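Local coordinates for protein putative chorismate mutase (Yersinia pestis biovar Microtus str. 91001, PDB 2GBB) that catalyses the Claisen rearrangement of chorismate to prephenate as a secreted, all-helical chorismate mutase with two chains in its assembly, at residues Y16-A21 with A78-Q83. Residues are numbered along the deposited sequence; the frame is centred on the assembly and turned at random.
Sequences YMKDVA and ADWLSQ. With SO4 (sulfate ion), chain F.
Trp80, near the end of helix 55-82, reaches across to residues 18-21 of helix 17-26 and spans the distance between the segments, whose nearest CA atoms, those of Ala21 and Trp80, are 10.1 Å apart. Its six-membered ring arrives edge first. CH2 lies 3.8 Å from the carbonyl O of Lys18, which sits in the plane of the ring, and CZ3 meets the carbonyl O of Ala21 at 3.6 Å. The methyl CB of Ala21 touches the same end of the indole, 3.9 Å from CH2.

Lys18 runs past this edge at an angle. With CG anti to the backbone N (chi1 -176°) and every later torsion extended, the chain projects from the helix as a straight rod. From CB it passes to CG, which packs 4.0 Å from CZ2 of Trp80; CD then draws near the sulfate, while CE lies between CZ2 and the sulfate's O1. The tip, NZ, donates hydrogen bonds to O2 at 3.0 Å and O1 at 3.1 Å of this ion, probably a guest from the crystallisation liquor. Tyr76 also binds the sulfate through its hydroxyl.

Trp88 adds a cation-pi contact to the lysine. Gln73, which probably binds substrate, lies about 4 Å from Ala21 between side chains, consistent with a position beside the active site. No hydrogen bond crosses the segments: van der Waals contact joins them. Glu85 takes the N-H of Trp80 and shares NZ of Lys18 with the sulfate, so it probably fixes the indole's rotation and offsets the lysine's charge, while the sulfate marks a place where an anion can be held.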
loop_
_atom_site.group_PDB
_atom_site.type_symbol
_atom_site.label_atom_id
_atom_site.label_comp_id
_atom_site.label_asym_id
_atom_site.label_seq_id
_atom_site.Cartn_x
_atom_site.Cartn_y
_atom_site.Cartn_z
ATOM N N TYR A 16 1.273 15.680 4.005
ATOM C CA TYR A 16 0.716 15.199 5.271
ATOM C C TYR A 16 0.319 13.727 5.287
ATOM O O TYR A 16 -0.075 13.212 6.305
ATOM C CB TYR A 16 -0.517 16.041 5.658
ATOM C CG TYR A 16 -0.075 17.403 6.093
ATOM C CD1 TYR A 16 0.603 17.563 7.307
ATOM C CD2 TYR A 16 -0.252 18.525 5.274
ATOM C CE1 TYR A 16 1.107 18.813 7.709
ATOM C CE2 TYR A 16 0.227 19.801 5.690
ATOM C CZ TYR A 16 0.911 19.918 6.896
ATOM O OH TYR A 16 1.422 21.153 7.318
HETATM N N MSE A 17 0.392 13.055 4.159
HETATM C CA MSE A 17 -0.228 11.738 4.056
HETATM C C MSE A 17 0.624 10.627 4.659
HETATM O O MSE A 17 0.110 9.565 5.054
HETATM C CB MSE A 17 -0.571 11.453 2.605
HETATM C CG MSE A 17 -1.609 12.441 2.063
HETATM SE SE MSE A 17 -3.199 12.514 3.187
HETATM C CE MSE A 17 -3.966 13.991 2.305
ATOM N N LYS A 18 1.923 10.894 4.771
ATOM C CA LYS A 18 2.791 10.006 5.538
ATOM C C LYS A 18 2.309 9.969 6.984
ATOM O O LYS A 18 2.212 8.887 7.542
ATOM C CB LYS A 18 4.282 10.369 5.438
ATOM C CG LYS A 18 5.190 9.337 6.177
ATOM C CD LYS A 18 6.591 9.879 6.369
ATOM C CE LYS A 18 7.564 8.830 6.954
ATOM N NZ LYS A 18 8.961 9.414 6.828
ATOM N N ASP A 19 1.965 11.117 7.577
ATOM C CA ASP A 19 1.425 11.092 8.949
ATOM C C ASP A 19 0.120 10.329 9.066
ATOM O O ASP A 19 -0.093 9.662 10.093
ATOM C CB ASP A 19 1.159 12.487 9.472
ATOM C CG ASP A 19 2.457 13.216 9.831
ATOM O OD1 ASP A 19 3.097 12.838 10.810
ATOM O OD2 ASP A 19 2.845 14.115 9.096
ATOM N N VAL A 20 -0.755 10.464 8.058
ATOM C CA VAL A 20 -2.055 9.765 8.095
ATOM C C VAL A 20 -1.803 8.270 8.010
ATOM O O VAL A 20 -2.358 7.513 8.776
ATOM C CB VAL A 20 -3.021 10.246 6.965
ATOM C CG1 VAL A 20 -4.370 9.475 7.018
ATOM C CG2 VAL A 20 -3.278 11.796 7.035
ATOM N N ALA A 21 -0.891 7.857 7.112
ATOM C CA ALA A 21 -0.489 6.460 6.949
ATOM C C ALA A 21 0.061 5.923 8.257
ATOM O O ALA A 21 -0.241 4.775 8.634
ATOM C CB ALA A 21 0.597 6.332 5.845
ATOM N N ALA A 78 3.153 -0.646 3.062
ATOM C CA ALA A 78 3.952 -1.736 2.484
ATOM C C ALA A 78 5.412 -1.670 2.970
ATOM O O ALA A 78 5.959 -2.643 3.546
ATOM C CB ALA A 78 3.855 -1.680 0.962
ATOM N N ASP A 79 6.013 -0.489 2.845
ATOM C CA ASP A 79 7.429 -0.268 3.184
ATOM C C ASP A 79 7.771 -0.517 4.639
ATOM O O ASP A 79 8.811 -1.124 4.946
ATOM C CB ASP A 79 7.848 1.161 2.826
ATOM C CG ASP A 79 8.083 1.348 1.333
ATOM O OD1 ASP A 79 7.982 0.384 0.554
ATOM O OD2 ASP A 79 8.355 2.490 0.921
ATOM N N TRP A 80 6.886 -0.083 5.538
ATOM C CA TRP A 80 7.170 -0.186 6.940
ATOM C C TRP A 80 7.134 -1.611 7.426
ATOM O O TRP A 80 7.736 -1.890 8.447
ATOM C CB TRP A 80 6.201 0.636 7.750
ATOM C CG TRP A 80 6.389 2.106 7.586
ATOM C CD1 TRP A 80 7.579 2.796 7.404
ATOM C CD2 TRP A 80 5.355 3.091 7.657
ATOM N NE1 TRP A 80 7.321 4.162 7.355
ATOM C CE2 TRP A 80 5.969 4.365 7.501
ATOM C CE3 TRP A 80 3.963 3.022 7.851
ATOM C CZ2 TRP A 80 5.238 5.552 7.501
ATOM C CZ3 TRP A 80 3.238 4.219 7.863
ATOM C CH2 TRP A 80 3.884 5.449 7.695
ATOM N N LEU A 81 6.443 -2.509 6.716
ATOM C CA LEU A 81 6.407 -3.937 7.072
ATOM C C LEU A 81 7.800 -4.575 7.115
ATOM O O LEU A 81 8.111 -5.415 8.011
ATOM C CB LEU A 81 5.456 -4.734 6.170
ATOM C CG LEU A 81 3.944 -4.429 6.301
ATOM C CD1 LEU A 81 3.221 -5.059 5.148
ATOM C CD2 LEU A 81 3.312 -4.872 7.623
ATOM N N SER A 82 8.655 -4.180 6.174
ATOM C CA SER A 82 10.016 -4.721 6.189
ATOM C C SER A 82 11.003 -3.682 6.688
ATOM O O SER A 82 12.114 -4.058 7.080
ATOM C CB SER A 82 10.460 -5.209 4.801
ATOM O OG SER A 82 10.668 -4.064 3.960
ATOM N N GLN A 83 10.630 -2.397 6.637
ATOM C CA GLN A 83 11.551 -1.322 7.013
ATOM C C GLN A 83 10.880 -0.242 7.833
ATOM O O GLN A 83 10.576 0.808 7.281
ATOM C CB GLN A 83 12.100 -0.659 5.763
ATOM C CG GLN A 83 13.326 -1.306 5.207
ATOM C CD GLN A 83 13.587 -0.851 3.796
ATOM O OE1 GLN A 83 12.518 -0.798 2.960
ATOM N NE2 GLN A 83 14.724 -0.540 3.449
HETATM S S SO4 F . 10.346 9.948 3.621
HETATM O O1 SO4 F . 9.193 9.082 3.770
HETATM O O2 SO4 F . 10.296 10.962 4.664
HETATM O O3 SO4 F . 11.566 9.153 3.750
HETATM O O4 SO4 F . 10.347 10.579 2.307
#